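Local coordinates for protein yersinopine dehydrogenase (PDB 6C4M) that catalyses the NADPH-dependent reductive condensation of pyruvate with an aminobutanoate-histidine intermediate, the last step in making the metallophore yersinopine, at residues A[118-122]-A[147-151]; A[168-174]-A[204-210]; A[259-264]-A[282-286]. All coordinates share one frame; numbering follows the deposited sequence.

Overall arrangement
The three contacts follow one another along the chain without overlap. Contact 1 joins helices 117-121 and 144-154, the helices that follow strands 107-110 and 134-137, parallel neighbours in the mixed sheet of the NADP-binding Rossmann-type region. Contact 2 belongs to that same sheet, pairing strand 170-173 with strand 203-217 and holding the nicotinamide amide; its centre lies about 27 Å from that of contact 1. Contact 3 sets helix 255-264 against the loop at 282-286, about 21 Å between centres from contact 2 and 30 Å from contact 1. It carries His260, the inferred proton donor/acceptor, whose side chain is about 7 Å from NADP: contact 2 binds the nicotinamide directly, while contact 3 lies near without touching.

Contact 1: residues A[118-122]-A[147-151]; sequences YAVLQ and MVQNL
Tyr118, Leu121 and Gln122 meet Met147, Val148 and Leu151 where two helices of the Rossmann-type region, 117-121 and 144-154, come together. The join is almost wholly apolar, and no hydrogen bond crosses it. Leu151 sits in the middle of the join: its CD1 rests 3.7 Å from Leu121 CB and also approaches Tyr118 CD1 at 4.1 Å. Leu121 answers with CD1, which is pressed against Val148 CG2 at 3.4 Å, tighter than usual for two methyl groups; these two side chains cross at about a right angle.

At the other end, Met147 makes a Met-aromatic contact with Tyr118. Its SD is 5.4 Å from the ring centroid and oblique to the ring, 66° off the normal. The methyl CE lies at the ring edge, near its plane, and touches Tyr118 CA at 3.9 Å. The methionine chain bends at chi2 and again at chi3 (77°), which brings CE round to the tyrosine backbone.

Gln122 CG, four residues on, lies over one face of the Tyr118 ring, offset toward the rim. Farther out, helix 459-471 packs on both partners, with Arg461 and Ile465 against Tyr118 and Gln462 against Met147. Leu110 of strand 107-110 backs Leu121, tying the helix to the sheet. At the outer margin, the bend of the Gln122 chain at chi2 (-61°) brings its OE1 to 3.7 Å from Leu151 CD2.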
loop_
_atom_site.group_PDB
_atom_site.type_symbol
_atom_site.label_atom_id
_atom_site.label_comp_id
_atom_site.label_asym_id
_atom_site.label_seq_id
_atom_site.Cartn_x
_atom_site.Cartn_y
_atom_site.Cartn_z
ATOM N N TYR A 118 -14.121 24.977 26.109
ATOM C CA TYR A 118 -14.928 25.107 27.316
ATOM C C TYR A 118 -14.115 25.738 28.429
ATOM O O TYR A 118 -14.544 26.728 29.048
ATOM C CB TYR A 118 -15.455 23.750 27.758
ATOM C CG TYR A 118 -16.186 23.743 29.084
ATOM C CD1 TYR A 118 -17.465 24.290 29.191
ATOM C CD2 TYR A 118 -15.605 23.200 30.236
ATOM C CE1 TYR A 118 -18.149 24.292 30.405
ATOM C CE2 TYR A 118 -16.290 23.198 31.457
ATOM C CZ TYR A 118 -17.557 23.750 31.526
ATOM O OH TYR A 118 -18.264 23.752 32.709
ATOM N N ALA A 119 -12.922 25.185 28.673
ATOM C CA ALA A 119 -12.077 25.650 29.767
ATOM C C ALA A 119 -11.708 27.116 29.564
ATOM O O ALA A 119 -11.663 27.893 30.523
ATOM C CB ALA A 119 -10.825 24.755 29.865
ATOM N N VAL A 120 -11.504 27.520 28.309
ATOM C CA VAL A 120 -11.174 28.909 27.994
ATOM C C VAL A 120 -12.388 29.801 28.196
ATOM O O VAL A 120 -12.342 30.786 28.941
ATOM C CB VAL A 120 -10.628 29.019 26.555
ATOM C CG1 VAL A 120 -10.532 30.507 26.108
ATOM C CG2 VAL A 120 -9.265 28.356 26.444
ATOM N N LEU A 121 -13.508 29.450 27.571
ATOM C CA LEU A 121 -14.670 30.324 27.618
ATOM C C LEU A 121 -15.166 30.546 29.046
ATOM O O LEU A 121 -15.649 31.644 29.361
ATOM C CB LEU A 121 -15.780 29.764 26.725
ATOM C CG LEU A 121 -15.435 29.864 25.228
ATOM C CD1 LEU A 121 -16.439 29.053 24.432
ATOM C CD2 LEU A 121 -15.383 31.275 24.698
ATOM N N GLN A 122 -15.023 29.548 29.927
ATOM C CA GLN A 122 -15.447 29.690 31.327
ATOM C C GLN A 122 -14.610 30.696 32.096
ATOM O O GLN A 122 -15.053 31.195 33.144
ATOM C CB GLN A 122 -15.367 28.343 32.053
ATOM C CG GLN A 122 -16.511 27.346 31.745
ATOM C CD GLN A 122 -17.910 27.853 32.138
ATOM O OE1 GLN A 122 -18.436 28.784 31.541
ATOM N NE2 GLN A 122 -18.512 27.229 33.132
ATOM N N MET A 147 -22.194 24.274 21.988
ATOM C CA MET A 147 -21.649 24.469 23.324
ATOM C C MET A 147 -21.360 25.944 23.581
ATOM O O MET A 147 -21.749 26.501 24.615
ATOM C CB MET A 147 -20.376 23.646 23.473
ATOM C CG MET A 147 -20.010 23.281 24.904
ATOM S SD MET A 147 -18.210 23.214 25.093
ATOM C CE MET A 147 -18.102 25.050 25.135
ATOM N N VAL A 148 -20.649 26.581 22.656
ATOM C CA VAL A 148 -20.338 28.003 22.801
ATOM C C VAL A 148 -21.609 28.846 22.858
ATOM O O VAL A 148 -21.688 29.807 23.638
ATOM C CB VAL A 148 -19.406 28.441 21.663
ATOM C CG1 VAL A 148 -19.215 29.956 21.630
ATOM C CG2 VAL A 148 -18.101 27.699 21.839
ATOM N N GLN A 149 -22.611 28.538 22.026
ATOM C CA GLN A 149 -23.869 29.284 22.101
ATOM C C GLN A 149 -24.431 29.246 23.507
ATOM O O GLN A 149 -24.927 30.255 24.043
ATOM C CB GLN A 149 -24.927 28.699 21.172
ATOM C CG GLN A 149 -24.832 29.028 19.723
ATOM C CD GLN A 149 -26.019 28.435 19.002
ATOM O OE1 GLN A 149 -25.873 27.466 18.288
ATOM N NE2 GLN A 149 -27.211 28.971 19.252
ATOM N N ASN A 150 -24.451 28.042 24.077
ATOM C CA ASN A 150 -25.053 27.855 25.388
ATOM C C ASN A 150 -24.362 28.722 26.430
ATOM O O ASN A 150 -25.017 29.395 27.233
ATOM C CB ASN A 150 -24.978 26.377 25.778
ATOM C CG ASN A 150 -25.694 26.089 27.058
ATOM O OD1 ASN A 150 -25.144 26.279 28.137
ATOM N ND2 ASN A 150 -26.940 25.660 26.951
ATOM N N LEU A 151 -23.025 28.717 26.438
ATOM C CA LEU A 151 -22.299 29.531 27.412
ATOM C C LEU A 151 -22.571 31.011 27.206
ATOM O O LEU A 151 -22.766 31.767 28.166
ATOM C CB LEU A 151 -20.799 29.264 27.313
ATOM C CG LEU A 151 -20.295 27.841 27.631
ATOM C CD1 LEU A 151 -18.772 27.794 27.487
ATOM C CD2 LEU A 151 -20.688 27.404 29.021
#

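Contact 2: residues A[168-174]-A[204-210]. With NAP (NADP nicotinamide-adenine-dinucleotide phosphate), chain B.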
loop_
_atom_site.group_PDB
_atom_site.type_symbol
_atom_site.label_atom_id
_atom_site.label_comp_id
_atom_site.label_asym_id
_atom_site.label_seq_id
_atom_site.Cartn_x
_atom_site.Cartn_y
_atom_site.Cartn_z
ATOM N N TYR A 168 -8.674 24.600 10.613
ATOM C CA TYR A 168 -7.722 25.656 10.319
ATOM C C TYR A 168 -7.405 25.606 8.829
ATOM O O TYR A 168 -7.426 24.530 8.207
ATOM C CB TYR A 168 -6.460 25.509 11.169
ATOM C CG TYR A 168 -5.384 26.496 10.801
ATOM C CD1 TYR A 168 -5.631 27.868 10.838
ATOM C CD2 TYR A 168 -4.115 26.057 10.412
ATOM C CE1 TYR A 168 -4.652 28.771 10.474
ATOM C CE2 TYR A 168 -3.123 26.957 10.051
ATOM C CZ TYR A 168 -3.391 28.306 10.090
ATOM O OH TYR A 168 -2.399 29.202 9.734
ATOM N N TYR A 169 -7.171 26.780 8.238
ATOM C CA TYR A 169 -7.174 26.908 6.782
ATOM C C TYR A 169 -5.794 26.748 6.148
ATOM O O TYR A 169 -5.639 26.998 4.939
ATOM C CB TYR A 169 -7.792 28.256 6.382
ATOM C CG TYR A 169 -7.120 29.488 6.934
ATOM C CD1 TYR A 169 -6.050 30.086 6.273
ATOM C CD2 TYR A 169 -7.597 30.102 8.101
ATOM C CE1 TYR A 169 -5.446 31.257 6.786
ATOM C CE2 TYR A 169 -7.016 31.243 8.610
ATOM C CZ TYR A 169 -5.945 31.825 7.970
ATOM O OH TYR A 169 -5.413 32.996 8.508
ATOM N N ALA A 170 -4.802 26.290 6.904
ATOM C CA ALA A 170 -3.453 26.185 6.385
ATOM C C ALA A 170 -2.674 25.109 7.132
ATOM O O ALA A 170 -3.191 24.420 8.019
ATOM C CB ALA A 170 -2.728 27.515 6.508
ATOM N N ASP A 171 -1.392 25.037 6.788
ATOM C CA ASP A 171 -0.381 24.207 7.435
ATOM C C ASP A 171 0.742 25.144 7.869
ATOM O O ASP A 171 1.502 25.640 7.028
ATOM C CB ASP A 171 0.124 23.151 6.457
ATOM C CG ASP A 171 1.095 22.167 7.094
ATOM O OD1 ASP A 171 1.770 22.517 8.089
ATOM O OD2 ASP A 171 1.171 21.036 6.590
ATOM N N THR A 172 0.848 25.393 9.167
ATOM C CA THR A 172 1.732 26.427 9.691
ATOM C C THR A 172 2.488 25.896 10.898
ATOM O O THR A 172 1.896 25.257 11.770
ATOM C CB THR A 172 0.945 27.694 10.114
ATOM O OG1 THR A 172 0.112 28.123 9.028
ATOM C CG2 THR A 172 1.915 28.824 10.501
ATOM N N LYS A 173 3.785 26.206 10.961
ATOM C CA LYS A 173 4.683 25.629 11.949
ATOM C C LYS A 173 5.725 26.652 12.385
ATOM O O LYS A 173 6.009 27.636 11.692
ATOM C CB LYS A 173 5.367 24.366 11.392
ATOM C CG LYS A 173 4.468 23.166 11.468
ATOM C CD LYS A 173 4.359 22.421 10.139
ATOM C CE LYS A 173 3.379 21.245 10.264
ATOM N NZ LYS A 173 2.047 21.673 10.860
ATOM N N TYR A 174 6.296 26.403 13.557
ATOM C CA TYR A 174 7.326 27.275 14.104
ATOM C C TYR A 174 8.627 27.220 13.311
ATOM O O TYR A 174 9.028 26.142 12.888
ATOM C CB TYR A 174 7.577 26.890 15.550
ATOM C CG TYR A 174 6.498 27.359 16.494
ATOM C CD1 TYR A 174 6.040 28.666 16.452
ATOM C CD2 TYR A 174 5.932 26.490 17.424
ATOM C CE1 TYR A 174 5.064 29.101 17.315
ATOM C CE2 TYR A 174 4.946 26.921 18.296
ATOM C CZ TYR A 174 4.520 28.231 18.230
ATOM O OH TYR A 174 3.542 28.686 19.073
ATOM N N ALA A 204 6.875 31.912 12.308
ATOM C CA ALA A 204 6.194 30.743 11.781
ATOM C C ALA A 204 6.389 30.694 10.281
ATOM O O ALA A 204 6.861 31.647 9.657
ATOM C CB ALA A 204 4.704 30.743 12.117
ATOM N N TYR A 205 6.023 29.561 9.699
ATOM C CA TYR A 205 6.068 29.440 8.256
ATOM C C TYR A 205 4.906 28.570 7.816
ATOM O O TYR A 205 4.518 27.624 8.503
ATOM C CB TYR A 205 7.412 28.870 7.769
ATOM C CG TYR A 205 7.559 27.387 7.926
ATOM C CD1 TYR A 205 7.782 26.828 9.173
ATOM C CD2 TYR A 205 7.494 26.537 6.823
ATOM C CE1 TYR A 205 7.929 25.443 9.327
ATOM C CE2 TYR A 205 7.647 25.153 6.968
ATOM C CZ TYR A 205 7.862 24.621 8.217
ATOM O OH TYR A 205 7.993 23.262 8.372
ATOM N N THR A 206 4.314 28.946 6.701
ATOM C CA THR A 206 3.155 28.252 6.174
ATOM C C THR A 206 3.566 27.591 4.872
ATOM O O THR A 206 4.029 28.269 3.949
ATOM C CB THR A 206 1.995 29.217 5.964
ATOM O OG1 THR A 206 1.563 29.713 7.242
ATOM C CG2 THR A 206 0.841 28.513 5.259
ATOM N N LYS A 207 3.386 26.271 4.822
ATOM C CA LYS A 207 3.769 25.414 3.704
ATOM C C LYS A 207 2.674 25.270 2.663
ATOM O O LYS A 207 2.975 24.964 1.503
ATOM C CB LYS A 207 4.112 24.006 4.217
ATOM C CG LYS A 207 5.352 23.919 5.086
ATOM C CD LYS A 207 5.286 22.776 6.141
ATOM C CE LYS A 207 4.895 21.432 5.535
ATOM N NZ LYS A 207 4.932 20.336 6.557
ATOM N N ALA A 208 1.416 25.474 3.044
ATOM C CA ALA A 208 0.305 25.170 2.155
ATOM C C ALA A 208 -0.974 25.780 2.714
ATOM O O ALA A 208 -1.114 25.950 3.933
ATOM C CB ALA A 208 0.162 23.651 1.979
ATOM N N PHE A 209 -1.898 26.111 1.812
ATOM C CA PHE A 209 -3.238 26.542 2.183
ATOM C C PHE A 209 -4.250 25.482 1.754
ATOM O O PHE A 209 -4.055 24.789 0.752
ATOM C CB PHE A 209 -3.574 27.902 1.549
ATOM C CG PHE A 209 -2.743 29.038 2.099
ATOM C CD1 PHE A 209 -2.977 29.531 3.369
ATOM C CD2 PHE A 209 -1.714 29.583 1.357
ATOM C CE1 PHE A 209 -2.207 30.556 3.877
ATOM C CE2 PHE A 209 -0.941 30.598 1.852
ATOM C CZ PHE A 209 -1.185 31.096 3.116
ATOM N N LYS A 210 -5.330 25.352 2.526
ATOM C CA LYS A 210 -6.401 24.434 2.162
ATOM C C LYS A 210 -7.148 24.965 0.940
ATOM O O LYS A 210 -7.120 26.158 0.647
ATOM C CB LYS A 210 -7.382 24.246 3.323
ATOM C CG LYS A 210 -6.790 23.649 4.625
ATOM C CD LYS A 210 -6.438 22.208 4.543
ATOM C CE LYS A 210 -5.864 21.756 5.894
ATOM N NZ LYS A 210 -5.211 20.385 5.813
HETATM P PA NAP B . -1.613 24.461 19.025
HETATM O O1A NAP B . -2.889 23.826 18.635
HETATM O O2A NAP B . -0.487 23.418 19.253
HETATM O O5B NAP B . -1.888 25.327 20.395
HETATM C C5B NAP B . -2.606 26.563 20.188
HETATM C C4B NAP B . -2.724 27.265 21.555
HETATM O O4B NAP B . -3.484 26.281 22.492
HETATM C C3B NAP B . -1.575 27.479 22.088
HETATM O O3B NAP B . -1.574 28.736 22.836
HETATM C C2B NAP B . -1.352 26.252 23.161
HETATM O O2B NAP B . -0.454 26.684 24.241
HETATM C C1B NAP B . -2.514 25.996 23.645
HETATM N N9A NAP B . -2.590 24.545 23.826
HETATM C C8A NAP B . -2.287 23.472 23.078
HETATM N N7A NAP B . -2.572 22.413 23.850
HETATM C C5A NAP B . -3.043 22.864 25.055
HETATM C C6A NAP B . -3.462 22.128 26.134
HETATM N N6A NAP B . -3.559 20.702 26.446
HETATM N N1A NAP B . -3.897 22.767 27.237
HETATM C C2A NAP B . -3.931 24.142 27.273
HETATM N N3A NAP B . -3.513 24.867 26.196
HETATM C C4A NAP B . -3.066 24.205 25.069
HETATM O O3 NAP B . -1.160 25.476 17.797
HETATM P PN NAP B . -1.777 25.679 16.315
HETATM O O1N NAP B . -1.607 27.109 16.044
HETATM O O2N NAP B . -0.925 24.776 15.390
HETATM O O5D NAP B . -3.363 25.198 16.122
HETATM C C5D NAP B . -4.451 26.155 16.213
HETATM C C4D NAP B . -5.749 25.364 15.957
HETATM O O4D NAP B . -5.728 24.759 14.480
HETATM C C3D NAP B . -5.917 24.325 16.749
HETATM O O3D NAP B . -7.410 24.120 16.846
HETATM C C2D NAP B . -5.366 23.102 16.006
HETATM O O2D NAP B . -6.090 22.021 16.362
HETATM C C1D NAP B . -5.709 23.456 14.546
HETATM N N1N NAP B . -4.747 22.950 13.536
HETATM C C2N NAP B . -3.648 23.649 13.177
HETATM C C3N NAP B . -2.793 23.120 12.183
HETATM C C7N NAP B . -1.523 23.882 11.746
HETATM O O7N NAP B . -1.071 23.752 10.678
HETATM N N7N NAP B . -0.917 24.760 12.711
HETATM C C4N NAP B . -3.065 21.915 11.599
HETATM C C5N NAP B . -4.156 21.225 11.965
HETATM C C6N NAP B . -5.016 21.746 12.938
HETATM P P2B NAP B . 1.229 26.569 24.038
HETATM O O1X NAP B . 1.612 25.134 24.331
HETATM O O2X NAP B . 1.604 26.910 22.635
HETATM O O3X NAP B . 1.899 27.467 25.051
#
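Thr172, in a two-stranded antiparallel part of the Rossmann-type sheet, grips the nicotinamide carboxamide with its backbone alone. Its N donates to NADP O7N at 2.9 Å, and its O accepts from NADP N7N at 3.0 Å, two bonds that fix the rotation of the amide. The side chain points elsewhere: Thr172 OG1 lies 2.8 Å from Thr206 OG1 in the non-hydrogen-bonded pair, and a further hydrogen bond joins it to Tyr168 OH in the plane of that ring. Gln36 also bonds Thr206 OG1.

Backbone bonds hold strands 170-173 and 204-209 together, notably the reciprocal pair between Lys173 and Tyr205. Beyond the strand, Lys210 N approaches Tyr169 O from above the carbonyl plane, although its N-H points almost straight at the oxygen (176°).

Ala170 CB sits beside Phe209 CD1 on the face that carries the threonines. The other face holds a charged network in which Lys173 NZ bonds Asp171 OD1 weakly and Asp171 OD2 makes a long salt bridge, 3.8 Å, to Lys207 NZ. Tyr205 CG, placed between its own N and carbonyl carbon (chi1 78°), turns the ring across the strand, bringing CE1 to 3.5 Å from Lys173 CB.

Contact 3: residues A[259-264]-A[282-286]; sequences VHPPLA and YLYKT
Leu263, on a proline-kinked turn of helix 255-264, is the bump that fills a hollow formed by Leu283 and Tyr284, the two central residues of a type I beta turn spanning 282-285. The two sides of the leucine meet different walls. CB abuts Leu283 CD1 at 3.7 Å, and CG packs on the Leu283 carbonyl oxygen, which is buried here without a polar partner. The CD2 branch reaches the tyrosine ring obliquely, 3.5 Å from Tyr284 CE1. In return, Leu283 CD1 slots between Leu263 and Ala264, approaching Ala264 N at 3.9 Å.

Leu283 directs its CG anti to N (chi1 -173°), which carries that methyl to the helix. Val259 and Leu263 cross the Tyr284 side chain at about a right angle, Val259 CG1 at the ring edge. Phe381 meets the same ring edge-to-face, and Tyr361 packs against both Val259 and Tyr284.

The hollow lies beside the probable active site: His260, the inferred proton donor/acceptor, is on the same helix, and Asp406 holds its ND1 by a hydrogen bond. Elsewhere on the imidazole rim, the NE2-CD2 edge faces the tyrosine, whose OH lies in the His260 ring plane, 3.9 Å from NE2.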
loop_
_atom_site.group_PDB
_atom_site.type_symbol
_atom_site.label_atom_id
_atom_site.label_comp_id
_atom_site.label_asym_id
_atom_site.label_seq_id
_atom_site.Cartn_x
_atom_site.Cartn_y
_atom_site.Cartn_z
ATOM N N VAL A 259 -10.476 10.610 11.037
ATOM C CA VAL A 259 -9.258 9.902 10.661
ATOM C C VAL A 259 -8.380 9.579 11.864
ATOM O O VAL A 259 -7.776 8.505 11.930
ATOM C CB VAL A 259 -8.482 10.740 9.627
ATOM C CG1 VAL A 259 -7.113 10.158 9.322
ATOM C CG2 VAL A 259 -9.292 10.846 8.379
ATOM N N HIS A 260 -8.234 10.515 12.789
ATOM C CA HIS A 260 -7.320 10.292 13.909
ATOM C C HIS A 260 -7.712 9.126 14.795
ATOM O O HIS A 260 -6.817 8.342 15.163
ATOM C CB HIS A 260 -7.174 11.576 14.730
ATOM C CG HIS A 260 -6.195 12.532 14.142
ATOM N ND1 HIS A 260 -5.756 13.668 14.794
ATOM C CD2 HIS A 260 -5.609 12.547 12.920
ATOM C CE1 HIS A 260 -4.921 14.326 14.005
ATOM N NE2 HIS A 260 -4.822 13.671 12.862
ATOM N N PRO A 261 -8.952 8.968 15.248
ATOM C CA PRO A 261 -9.189 7.933 16.273
ATOM C C PRO A 261 -8.867 6.535 15.765
ATOM O O PRO A 261 -8.251 5.741 16.487
ATOM C CB PRO A 261 -10.673 8.106 16.627
ATOM C CG PRO A 261 -10.904 9.610 16.422
ATOM C CD PRO A 261 -10.103 9.887 15.144
ATOM N N PRO A 262 -9.226 6.184 14.529
ATOM C CA PRO A 262 -8.892 4.819 14.062
ATOM C C PRO A 262 -7.400 4.565 13.963
ATOM O O PRO A 262 -6.929 3.463 14.300
ATOM C CB PRO A 262 -9.568 4.744 12.691
ATOM C CG PRO A 262 -10.663 5.738 12.767
ATOM C CD PRO A 262 -10.120 6.865 13.592
ATOM N N LEU A 263 -6.643 5.561 13.505
ATOM C CA LEU A 263 -5.197 5.425 13.363
ATOM C C LEU A 263 -4.495 5.538 14.708
ATOM O O LEU A 263 -3.634 4.719 15.038
ATOM C CB LEU A 263 -4.667 6.505 12.407
ATOM C CG LEU A 263 -4.547 6.171 10.922
ATOM C CD1 LEU A 263 -5.711 5.335 10.444
ATOM C CD2 LEU A 263 -4.413 7.461 10.125
ATOM N N ALA A 264 -4.851 6.549 15.490
ATOM C CA ALA A 264 -4.115 6.863 16.702
ATOM C C ALA A 264 -4.451 5.900 17.830
ATOM O O ALA A 264 -3.662 5.746 18.765
ATOM C CB ALA A 264 -4.411 8.309 17.148
ATOM N N TYR A 282 4.755 5.170 12.641
ATOM C CA TYR A 282 4.323 6.270 11.779
ATOM C C TYR A 282 2.821 6.193 11.557
ATOM O O TYR A 282 2.295 5.142 11.179
ATOM C CB TYR A 282 5.072 6.226 10.444
ATOM C CG TYR A 282 6.518 6.609 10.625
ATOM C CD1 TYR A 282 7.459 5.674 11.042
ATOM C CD2 TYR A 282 6.927 7.917 10.435
ATOM C CE1 TYR A 282 8.774 6.030 11.229
ATOM C CE2 TYR A 282 8.234 8.283 10.624
ATOM C CZ TYR A 282 9.154 7.338 11.018
ATOM O OH TYR A 282 10.460 7.710 11.207
ATOM N N LEU A 283 2.142 7.319 11.754
ATOM C CA LEU A 283 0.691 7.302 11.896
ATOM C C LEU A 283 -0.021 6.802 10.648
ATOM O O LEU A 283 -1.092 6.193 10.763
ATOM C CB LEU A 283 0.194 8.696 12.254
ATOM C CG LEU A 283 -1.286 8.808 12.610
ATOM C CD1 LEU A 283 -1.628 8.023 13.866
ATOM C CD2 LEU A 283 -1.659 10.289 12.762
ATOM N N TYR A 284 0.527 7.052 9.457
ATOM C CA TYR A 284 -0.182 6.747 8.219
ATOM C C TYR A 284 0.398 5.534 7.482
ATOM O O TYR A 284 -0.146 5.133 6.450
ATOM C CB TYR A 284 -0.230 8.010 7.308
ATOM C CG TYR A 284 -1.083 9.159 7.888
ATOM C CD1 TYR A 284 -2.464 9.173 7.731
ATOM C CD2 TYR A 284 -0.503 10.209 8.620
ATOM C CE1 TYR A 284 -3.243 10.183 8.281
ATOM C CE2 TYR A 284 -1.271 11.220 9.161
ATOM C CZ TYR A 284 -2.641 11.206 8.996
ATOM O OH TYR A 284 -3.419 12.212 9.545
ATOM N N LYS A 285 1.443 4.896 8.005
ATOM C CA LYS A 285 2.050 3.759 7.315
ATOM C C LYS A 285 1.304 2.462 7.622
ATOM O O LYS A 285 0.616 2.341 8.638
ATOM C CB LYS A 285 3.512 3.601 7.709
ATOM C CG LYS A 285 4.387 4.765 7.289
ATOM C CD LYS A 285 5.841 4.376 7.434
ATOM C CE LYS A 285 6.751 5.485 6.988
ATOM N NZ LYS A 285 8.117 5.293 7.545
ATOM N N THR A 286 1.472 1.479 6.731
ATOM C CA THR A 286 0.891 0.152 6.902
ATOM C C THR A 286 1.693 -0.675 7.909
ATOM O O THR A 286 2.879 -0.443 8.157
ATOM C CB THR A 286 0.833 -0.639 5.587
ATOM O OG1 THR A 286 2.153 -1.049 5.228
ATOM C CG2 THR A 286 0.250 0.139 4.450
#